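Local structure of A-adding tRNA nucleotidyltransferase (Aquifex aeolicus, 4WBY) at residues Y270-L273 / Y274-I277; K288-L291 / E292-S295; K305-K308 / F309-S313. The protein adds the terminal adenosine to tRNA ending in CC, using ATP and magnesium, to complete the CCA terminus. All coordinates share one frame; numbering follows the deposited sequence.

The three contacts lie in series along the chain, in its all-helical part and apart from the mixed beta sheet of the nucleotidyltransferase head. Interaction 1 covers nearly all of the short helix 271-278. Interaction 2 closes the next helix, 284-293. Interaction 3 joins helix 298-309 to helix 311-320. The centres of interactions 1 and 2 are about 13 Å apart, and their leucine and methionine side chains pack together. Interaction 3 lies about 16 Å from interaction 1, centre to centre, and touches it through Met-307. Its centre is about 18 Å from that of interaction 2, without touching. Helix 271-278 thus packs against both helix 284-293 and helix 298-309. Interactions 1 and 2 lie near ATP-binding residues; interaction 3 is at the surface.

Interaction 1 of 3, residues Y270-L273 / Y274-I277; sequences YGWL and YLLI
The Trp-272 indole and the Leu-275 side chain lie alongside each other and point the same way. Leu-275 CD2 meets the six-membered ring obliquely, 3.7 Å from Trp-272 CE3. The other flat group, the Tyr-274 ring, lies against backbone oxygens. Gly-271 O sits at its edge, near the ring plane, and Tyr-270 O approaches obliquely, 3.6 Å from Tyr-274 CD2. These are contacts three and four residues apart that cover nearly all of the short alpha helix 271-278.

The torsions sort the side chains. With chi1 at -167°, Leu-275 swings CG away from its backbone N and sets CD2 beside the indole. Tyr-274 has its CG beside the backbone N instead, and its ring leans back toward the start of the helix. On another side, Leu-273 CD2 and Leu-276 CD1 make a looser apolar contact at 4.4 Å.

The helix packs on several sides, with Trp-272 and Leu-276 both reaching Val-300 of helix 298-309. Leu-273 meets Leu-340 of helix 336-342, and Tyr-270 OH is hydrogen-bonded to His-259 ND1 of helix 243-262. The side chain of Leu-275 is about 10 Å from that of Leu-168, a residue of the ATP site, so this packing lies close to the ATP-binding residues.

Backbone hydrogen bonds hold the turns together. Leu-275 N donates to Gly-271 O at 3.2 Å, with the donor in the carbonyl plane. Ile-277 N donates to Leu-273 O at 3.1 Å. Leu-276 N donates to Trp-272 O at 2.9 Å, and Leu-276 CG rests 3.3 Å from that same oxygen, Trp-272 O.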
ATOM      1  N   TYR A 270      -3.478   7.821   5.569  1.00 20.19           N
ATOM      2  CA  TYR A 270      -2.656   8.021   6.763  1.00 18.30           C
ATOM      3  C   TYR A 270      -1.219   7.547   6.638  1.00 18.87           C
ATOM      4  O   TYR A 270      -0.359   7.993   7.390  1.00 17.89           O
ATOM      5  CB  TYR A 270      -3.277   7.316   7.967  1.00 18.53           C
ATOM      6  CG  TYR A 270      -4.689   7.728   8.313  1.00 18.99           C
ATOM      7  CD1 TYR A 270      -4.952   8.960   8.913  1.00 20.05           C
ATOM      8  CD2 TYR A 270      -5.752   6.860   8.108  1.00 21.46           C
ATOM      9  CE1 TYR A 270      -6.243   9.329   9.251  1.00 20.15           C
ATOM     10  CE2 TYR A 270      -7.046   7.216   8.448  1.00 22.96           C
ATOM     11  CZ  TYR A 270      -7.285   8.446   9.024  1.00 22.53           C
ATOM     12  OH  TYR A 270      -8.566   8.794   9.362  1.00 24.80           O
ATOM     13  N   GLY A 271      -0.961   6.620   5.723  1.00 19.31           N
ATOM     14  CA  GLY A 271       0.389   6.116   5.540  1.00 19.10           C
ATOM     15  C   GLY A 271       1.412   7.217   5.319  1.00 16.73           C
ATOM     16  O   GLY A 271       2.554   7.117   5.785  1.00 18.22           O
ATOM     17  N   TRP A 272       1.004   8.276   4.624  1.00 17.23           N
ATOM     18  CA  TRP A 272       1.909   9.390   4.370  1.00 17.83           C
ATOM     19  C   TRP A 272       2.332  10.093   5.659  1.00 19.94           C
ATOM     20  O   TRP A 272       3.429  10.642   5.730  1.00 20.23           O
ATOM     21  CB  TRP A 272       1.264  10.406   3.425  1.00 17.71           C
ATOM     22  CG  TRP A 272       1.081   9.897   2.037  1.00 16.53           C
ATOM     23  CD1 TRP A 272      -0.081   9.474   1.469  1.00 16.41           C
ATOM     24  CD2 TRP A 272       2.100   9.746   1.037  1.00 16.50           C
ATOM     25  NE1 TRP A 272       0.144   9.080   0.175  1.00 17.86           N
ATOM     26  CE2 TRP A 272       1.474   9.235  -0.116  1.00 16.02           C
ATOM     27  CE3 TRP A 272       3.475  10.002   1.005  1.00 17.73           C
ATOM     28  CZ2 TRP A 272       2.178   8.964  -1.293  1.00 17.64           C
ATOM     29  CZ3 TRP A 272       4.176   9.738  -0.164  1.00 17.38           C
ATOM     30  CH2 TRP A 272       3.524   9.228  -1.302  1.00 18.06           C
ATOM     31  N   LEU A 273       1.474  10.071   6.676  1.00 19.79           N
ATOM     32  CA  LEU A 273       1.825  10.673   7.963  1.00 20.62           C
ATOM     33  C   LEU A 273       2.983   9.944   8.638  1.00 21.71           C
ATOM     34  O   LEU A 273       3.844  10.573   9.248  1.00 20.98           O
ATOM     35  CB  LEU A 273       0.624  10.689   8.904  1.00 23.79           C
ATOM     36  CG  LEU A 273      -0.595  11.493   8.467  1.00 27.65           C
ATOM     37  CD1 LEU A 273      -1.658  11.464   9.559  1.00 31.20           C
ATOM     38  CD2 LEU A 273      -0.199  12.915   8.146  1.00 30.29           C
ATOM     39  N   TYR A 274       2.993   8.619   8.550  1.00 22.56           N
ATOM     40  CA  TYR A 274       4.116   7.853   9.062  1.00 22.87           C
ATOM     41  C   TYR A 274       5.383   8.247   8.333  1.00 22.52           C
ATOM     42  O   TYR A 274       6.434   8.410   8.945  1.00 23.71           O
ATOM     43  CB  TYR A 274       3.885   6.352   8.901  1.00 23.20           C
ATOM     44  CG  TYR A 274       2.823   5.774   9.802  1.00 25.08           C
ATOM     45  CD1 TYR A 274       3.127   5.364  11.096  1.00 28.24           C
ATOM     46  CD2 TYR A 274       1.518   5.620   9.354  1.00 26.65           C
ATOM     47  CE1 TYR A 274       2.158   4.824  11.917  1.00 29.51           C
ATOM     48  CE2 TYR A 274       0.545   5.081  10.166  1.00 27.74           C
ATOM     49  CZ  TYR A 274       0.868   4.684  11.444  1.00 29.10           C
ATOM     50  OH  TYR A 274      -0.103   4.145  12.248  1.00 30.75           O
ATOM     51  N   LEU A 275       5.276   8.393   7.015  1.00 22.37           N
ATOM     52  CA  LEU A 275       6.423   8.777   6.208  1.00 22.19           C
ATOM     53  C   LEU A 275       6.959  10.153   6.618  1.00 18.72           C
ATOM     54  O   LEU A 275       8.168  10.348   6.726  1.00 21.41           O
ATOM     55  CB  LEU A 275       6.054   8.768   4.729  1.00 23.27           C
ATOM     56  CG  LEU A 275       7.253   8.842   3.792  1.00 25.59           C
ATOM     57  CD1 LEU A 275       8.019   7.525   3.816  1.00 32.56           C
ATOM     58  CD2 LEU A 275       6.778   9.177   2.390  1.00 26.05           C
ATOM     59  N   LEU A 276       6.055  11.101   6.839  1.00 19.28           N
ATOM     60  CA  LEU A 276       6.466  12.434   7.279  1.00 18.45           C
ATOM     61  C   LEU A 276       7.216  12.394   8.604  1.00 21.95           C
ATOM     62  O   LEU A 276       8.220  13.083   8.769  1.00 23.71           O
ATOM     63  CB  LEU A 276       5.261  13.366   7.419  1.00 19.76           C
ATOM     64  CG  LEU A 276       4.564  13.726   6.106  1.00 21.37           C
ATOM     65  CD1 LEU A 276       3.421  14.697   6.356  1.00 25.92           C
ATOM     66  CD2 LEU A 276       5.551  14.322   5.110  1.00 27.67           C
ATOM     67  N   ILE A 277       6.730  11.598   9.553  1.00 21.80           N
ATOM     68  CA  ILE A 277       7.440  11.431  10.822  1.00 24.75           C
ATOM     69  C   ILE A 277       8.812  10.778  10.591  1.00 25.39           C
ATOM     70  O   ILE A 277       9.816  11.216  11.161  1.00 29.12           O
ATOM     71  CB  ILE A 277       6.618  10.594  11.830  1.00 27.86           C
ATOM     72  CG1 ILE A 277       5.349  11.347  12.256  1.00 28.22           C
ATOM     73  CG2 ILE A 277       7.453  10.229  13.050  1.00 30.38           C
ATOM     74  CD1 ILE A 277       5.606  12.764  12.762  1.00 29.99           C
TER

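Interaction 2 of 3, residues K288-L291 / E292-S295; sequences KHFL and EEMS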
ATOM      1  N   LYS A 288      11.947  17.411   0.887  1.00 31.31           N
ATOM      2  CA  LYS A 288      11.124  17.922  -0.203  1.00 32.22           C
ATOM      3  C   LYS A 288      11.355  17.112  -1.474  1.00 32.51           C
ATOM      4  O   LYS A 288      10.401  16.691  -2.130  1.00 31.86           O
ATOM      5  CB  LYS A 288      11.428  19.410  -0.442  1.00 33.08           C
ATOM      6  CG  LYS A 288      10.754  20.031  -1.658  1.00 33.42           C
ATOM      7  CD  LYS A 288      11.087  21.526  -1.767  1.00 35.47           C
ATOM      8  CE  LYS A 288      10.467  22.156  -3.005  1.00 40.02           C
ATOM      9  NZ  LYS A 288      11.142  21.715  -4.258  1.00 45.27           N
ATOM     10  N   HIS A 289      12.628  16.889  -1.804  1.00 32.34           N
ATOM     11  CA  HIS A 289      12.996  16.116  -2.986  1.00 34.44           C
ATOM     12  C   HIS A 289      12.504  14.673  -2.912  1.00 31.34           C
ATOM     13  O   HIS A 289      12.037  14.120  -3.911  1.00 31.98           O
ATOM     14  CB  HIS A 289      14.514  16.127  -3.189  1.00 39.02           C
ATOM     15  CG  HIS A 289      14.970  15.304  -4.354  1.00 45.73           C
ATOM     16  ND1 HIS A 289      14.880  15.745  -5.657  1.00 49.49           N
ATOM     17  CD2 HIS A 289      15.505  14.062  -4.414  1.00 47.77           C
ATOM     18  CE1 HIS A 289      15.347  14.813  -6.468  1.00 51.71           C
ATOM     19  NE2 HIS A 289      15.733  13.781  -5.739  1.00 51.70           N
ATOM     20  N   PHE A 290      12.617  14.061  -1.736  1.00 29.14           N
ATOM     21  CA  PHE A 290      12.172  12.682  -1.561  1.00 27.42           C
ATOM     22  C   PHE A 290      10.661  12.581  -1.769  1.00 24.65           C
ATOM     23  O   PHE A 290      10.178  11.671  -2.442  1.00 23.63           O
ATOM     24  CB  PHE A 290      12.556  12.148  -0.176  1.00 29.35           C
ATOM     25  CG  PHE A 290      12.063  10.751   0.089  1.00 31.06           C
ATOM     26  CD1 PHE A 290      12.573   9.677  -0.620  1.00 32.62           C
ATOM     27  CD2 PHE A 290      11.088  10.511   1.044  1.00 31.91           C
ATOM     28  CE1 PHE A 290      12.118   8.393  -0.384  1.00 33.63           C
ATOM     29  CE2 PHE A 290      10.634   9.223   1.289  1.00 32.72           C
ATOM     30  CZ  PHE A 290      11.146   8.168   0.571  1.00 31.90           C
ATOM     31  N   LEU A 291       9.911  13.528  -1.216  1.00 23.02           N
ATOM     32  CA  LEU A 291       8.461  13.479  -1.390  1.00 21.28           C
ATOM     33  C   LEU A 291       8.082  13.693  -2.853  1.00 23.98           C
ATOM     34  O   LEU A 291       7.127  13.095  -3.333  1.00 22.87           O
ATOM     35  CB  LEU A 291       7.757  14.502  -0.495  1.00 20.04           C
ATOM     36  CG  LEU A 291       7.858  14.204   1.008  1.00 19.94           C
ATOM     37  CD1 LEU A 291       7.246  15.349   1.801  1.00 21.08           C
ATOM     38  CD2 LEU A 291       7.196  12.880   1.377  1.00 20.22           C
ATOM     39  N   GLU A 292       8.834  14.526  -3.564  1.00 26.20           N
ATOM     40  CA  GLU A 292       8.594  14.704  -4.993  1.00 30.67           C
ATOM     41  C   GLU A 292       8.927  13.418  -5.761  1.00 30.38           C
ATOM     42  O   GLU A 292       8.221  13.035  -6.693  1.00 31.30           O
ATOM     43  CB  GLU A 292       9.399  15.894  -5.520  1.00 33.80           C
ATOM     44  CG  GLU A 292       8.861  17.227  -5.002  1.00 34.90           C
ATOM     45  CD  GLU A 292       9.696  18.423  -5.409  1.00 40.81           C
ATOM     46  OE1 GLU A 292      10.794  18.242  -5.975  1.00 42.22           O
ATOM     47  OE2 GLU A 292       9.243  19.555  -5.154  1.00 43.78           O
ATOM     48  N   GLU A 293       9.996  12.745  -5.353  1.00 29.14           N
ATOM     49  CA  GLU A 293      10.369  11.467  -5.944  1.00 29.47           C
ATOM     50  C   GLU A 293       9.279  10.415  -5.716  1.00 26.54           C
ATOM     51  O   GLU A 293       9.031   9.548  -6.559  1.00 27.57           O
ATOM     52  CB  GLU A 293      11.696  11.001  -5.350  1.00 35.39           C
ATOM     53  CG  GLU A 293      12.249   9.752  -5.957  1.00 41.15           C
ATOM     54  CD  GLU A 293      13.708   9.566  -5.612  1.00 43.36           C
ATOM     55  OE1 GLU A 293      14.125   9.997  -4.514  1.00 44.38           O
ATOM     56  OE2 GLU A 293      14.438   9.009  -6.449  1.00 44.84           O
ATOM     57  N   MET A 294       8.636  10.504  -4.559  1.00 23.80           N
ATOM     58  CA  MET A 294       7.530   9.626  -4.201  1.00 22.14           C
ATOM     59  C   MET A 294       6.208  10.028  -4.866  1.00 22.64           C
ATOM     60  O   MET A 294       5.197   9.359  -4.668  1.00 21.82           O
ATOM     61  CB  MET A 294       7.342   9.622  -2.678  1.00 21.22           C
ATOM     62  CG  MET A 294       8.466   8.929  -1.892  1.00 22.67           C
ATOM     63  SD  MET A 294       8.341   7.133  -1.948  1.00 23.21           S
ATOM     64  CE  MET A 294       6.956   6.893  -0.838  1.00 23.01           C
ATOM     65  N   SER A 295       6.218  11.118  -5.636  1.00 22.37           N
ATOM     66  CA  SER A 295       4.992  11.692  -6.197  1.00 24.68           C
ATOM     67  C   SER A 295       3.934  11.881  -5.109  1.00 22.37           C
ATOM     68  O   SER A 295       2.750  11.589  -5.312  1.00 22.63           O
ATOM     69  CB  SER A 295       4.433  10.818  -7.325  1.00 28.40           C
ATOM     70  OG  SER A 295       5.342  10.727  -8.410  1.00 30.10           O
TER
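Met-294 lays its CG over one face of the Phe-290 ring, displaced toward the rim. CG is 3.9 Å from the centroid of that ring, a CH-pi contact. Met-294 SD follows obliquely, 4.6 Å from the same centroid, so the pair is also a Met-aromatic contact. The bend at chi2 (-78°) brings Met-294 SD back beside Phe-290 CZ, 3.9 Å away. Met-294 N also donates to Phe-290 O at 2.9 Å, so backbone and side chains join the same two residues.

The chain leaves helix 284-293 here. Ser-295 has a positive phi of 50° and ends the helix in a Schellman motif, with Ser-295 N bonded to Glu-292 O at 3.0 Å. The Met-294 side chain is about 9 Å from that of Leu-168, an ATP-binding residue, so the helix end packs near that site.

On the exposed side, Lys-288 and Glu-292 form an i to i+4 salt bridge. Lys-288 NZ meets Glu-292 OE2 at 3.0 Å, on the syn side but 33° out of the carboxylate plane. Glu-293 OE2 makes a salt bridge with Arg-203 NE. Met-294 packs on Ile-210 and Leu-214 of helix 203-214, and Phe-290 touches Ile-236.

Interaction 3 of 3, residues K305-K308 / F309-S313; sequences KFMK and FKLGS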
ATOM      1  N   LYS A 305       6.200  20.872   4.314  1.00 22.09           N
ATOM      2  CA  LYS A 305       6.759  22.219   4.346  1.00 21.65           C
ATOM      3  C   LYS A 305       6.312  22.922   5.621  1.00 21.04           C
ATOM      4  O   LYS A 305       7.108  23.599   6.292  1.00 23.63           O
ATOM      5  CB  LYS A 305       6.335  23.007   3.104  1.00 22.45           C
ATOM      6  CG  LYS A 305       6.932  24.420   3.005  1.00 29.16           C
ATOM      7  CD  LYS A 305       6.460  25.087   1.725  1.00 34.45           C
ATOM      8  CE  LYS A 305       7.138  26.418   1.483  1.00 43.04           C
ATOM      9  NZ  LYS A 305       6.665  27.010   0.201  1.00 47.56           N
ATOM     10  N   PHE A 306       5.044  22.740   5.974  1.00 21.15           N
ATOM     11  CA  PHE A 306       4.481  23.337   7.178  1.00 22.51           C
ATOM     12  C   PHE A 306       5.169  22.793   8.428  1.00 24.13           C
ATOM     13  O   PHE A 306       5.511  23.550   9.340  1.00 24.85           O
ATOM     14  CB  PHE A 306       2.969  23.085   7.248  1.00 22.60           C
ATOM     15  CG  PHE A 306       2.269  23.919   8.284  1.00 22.96           C
ATOM     16  CD1 PHE A 306       2.182  23.494   9.604  1.00 24.99           C
ATOM     17  CD2 PHE A 306       1.717  25.141   7.940  1.00 25.29           C
ATOM     18  CE1 PHE A 306       1.550  24.280  10.563  1.00 27.56           C
ATOM     19  CE2 PHE A 306       1.069  25.930   8.887  1.00 27.75           C
ATOM     20  CZ  PHE A 306       0.987  25.500  10.205  1.00 26.71           C
ATOM     21  N   MET A 307       5.366  21.482   8.458  1.00 23.10           N
ATOM     22  CA  MET A 307       6.054  20.804   9.547  1.00 25.85           C
ATOM     23  C   MET A 307       7.429  21.433   9.763  1.00 26.61           C
ATOM     24  O   MET A 307       7.829  21.697  10.901  1.00 29.45           O
ATOM     25  CB  MET A 307       6.169  19.287   9.252  1.00 26.69           C
ATOM     26  CG  MET A 307       6.581  18.447  10.457  1.00 30.81           C
ATOM     27  SD  MET A 307       6.650  16.673  10.149  1.00 36.50           S
ATOM     28  CE  MET A 307       8.116  16.566   9.130  1.00 35.88           C
ATOM     29  N   LYS A 308       8.150  21.691   8.677  1.00 23.35           N
ATOM     30  CA  LYS A 308       9.521  22.181   8.807  1.00 25.46           C
ATOM     31  C   LYS A 308       9.590  23.670   9.171  1.00 23.83           C
ATOM     32  O   LYS A 308      10.375  24.055  10.042  1.00 29.33           O
ATOM     33  CB  LYS A 308      10.313  21.918   7.524  1.00 27.64           C
ATOM     34  CG  LYS A 308      10.397  20.446   7.138  1.00 28.75           C
ATOM     35  CD  LYS A 308      10.974  19.587   8.243  1.00 32.61           C
ATOM     36  CE  LYS A 308      12.465  19.828   8.390  1.00 35.73           C
ATOM     37  NZ  LYS A 308      13.085  18.865   9.335  1.00 40.21           N
ATOM     38  N   PHE A 309       8.776  24.501   8.523  1.00 21.97           N
ATOM     39  CA  PHE A 309       8.872  25.956   8.677  1.00 22.60           C
ATOM     40  C   PHE A 309       7.972  26.569   9.739  1.00 22.48           C
ATOM     41  O   PHE A 309       8.375  27.517  10.436  1.00 25.11           O
ATOM     42  CB  PHE A 309       8.554  26.629   7.344  1.00 23.30           C
ATOM     43  CG  PHE A 309       9.677  26.585   6.364  1.00 26.09           C
ATOM     44  CD1 PHE A 309       9.849  25.488   5.535  1.00 25.41           C
ATOM     45  CD2 PHE A 309      10.563  27.649   6.264  1.00 25.53           C
ATOM     46  CE1 PHE A 309      10.889  25.446   4.624  1.00 27.97           C
ATOM     47  CE2 PHE A 309      11.608  27.613   5.370  1.00 29.05           C
ATOM     48  CZ  PHE A 309      11.771  26.512   4.542  1.00 27.73           C
ATOM     49  N   LYS A 310       6.750  26.073   9.851  1.00 22.96           N
ATOM     50  CA  LYS A 310       5.710  26.796  10.569  1.00 24.72           C
ATOM     51  C   LYS A 310       5.220  26.096  11.824  1.00 23.98           C
ATOM     52  O   LYS A 310       4.656  26.730  12.703  1.00 26.90           O
ATOM     53  CB  LYS A 310       4.514  27.061   9.639  1.00 30.38           C
ATOM     54  CG  LYS A 310       4.883  27.834   8.385  1.00 40.41           C
ATOM     55  CD  LYS A 310       3.652  28.305   7.634  1.00 49.30           C
ATOM     56  CE  LYS A 310       4.037  29.179   6.450  1.00 53.39           C
ATOM     57  NZ  LYS A 310       4.858  30.348   6.872  1.00 53.65           N
ATOM     58  N   LEU A 311       5.432  24.790  11.919  1.00 25.00           N
ATOM     59  CA  LEU A 311       4.826  24.032  13.000  1.00 23.50           C
ATOM     60  C   LEU A 311       5.417  24.404  14.360  1.00 26.53           C
ATOM     61  O   LEU A 311       4.711  24.392  15.363  1.00 26.14           O
ATOM     62  CB  LEU A 311       4.971  22.529  12.724  1.00 24.92           C
ATOM     63  CG  LEU A 311       4.254  21.540  13.648  1.00 27.76           C
ATOM     64  CD1 LEU A 311       2.753  21.750  13.601  1.00 30.78           C
ATOM     65  CD2 LEU A 311       4.597  20.098  13.281  1.00 28.55           C
ATOM     66  N   GLY A 312       6.701  24.753  14.393  1.00 24.61           N
ATOM     67  CA  GLY A 312       7.334  25.168  15.631  1.00 25.43           C
ATOM     68  C   GLY A 312       6.632  26.374  16.225  1.00 25.83           C
ATOM     69  O   GLY A 312       6.255  26.376  17.396  1.00 25.45           O
ATOM     70  N   SER A 313       6.438  27.401  15.407  1.00 25.12           N
ATOM     71  CA  SER A 313       5.769  28.607  15.871  1.00 24.72           C
ATOM     72  C   SER A 313       4.319  28.302  16.234  1.00 25.38           C
ATOM     73  O   SER A 313       3.804  28.802  17.229  1.00 28.92           O
ATOM     74  CB  SER A 313       5.835  29.696  14.805  1.00 28.20           C
ATOM     75  OG  SER A 313       5.106  30.834  15.217  1.00 31.43           O
TER
HETATM   76  O   HOH W   1       8.894  24.453  12.463  1.00 30.50           O
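Lys-310 puts its CB over one face of the Phe-306 ring. This CB stands above the ring centre, 3.7 Å from the centroid of Phe-306, in a CH-pi contact. Lys-310 CD lies on the same side but beyond the rim, 3.7 Å from Phe-306 CE2. The two side chains cross at about a right angle. Leu-311 splits its branches: CD1 faces Phe-306 CE1 at 4.1 Å, and CD2 meets Met-307 CG at 3.8 Å. Replacing Phe-306 by alanine is likely to open a gap under Lys-310 CB and leave Leu-311 CD1 without its aromatic neighbour.

Phe-309 uses its edge. Lys-305 O lies in the plane of its ring, 3.4 Å from Phe-309 CD1, and Lys-305 CG touches the same ring atom. The Phe-309 torsion (chi1 -78°) sets CG beside its own backbone N, which turns the ring back toward Lys-305.

The backbone positions these groups. Phe-309 N donates to Lys-305 O in a regular helical bond. Phe-306 O takes two donors: Lys-310 N, and Leu-311 N in a weak i to i+5 bond bent to 130°. One water then accepts from Gly-312 N and donates to Lys-308 O, at 2.9 Å from each, spanning a spacing that a direct bond would fill in an unbroken helix.

Farther out, Phe-306 packs on Val-338 and Leu-311 on Leu-342, both of helix 336-342. Phe-309 meets Tyr-284 edge-to-face, while Lys-308 NZ is hydrogen-bonded to the carbonyl oxygens of Ser-280 and Leu-282. At the surface of the all-helical part of the enzyme, this is a helix-to-helix junction, from 298-309 to 311-320, where a water stands in for one backbone bond.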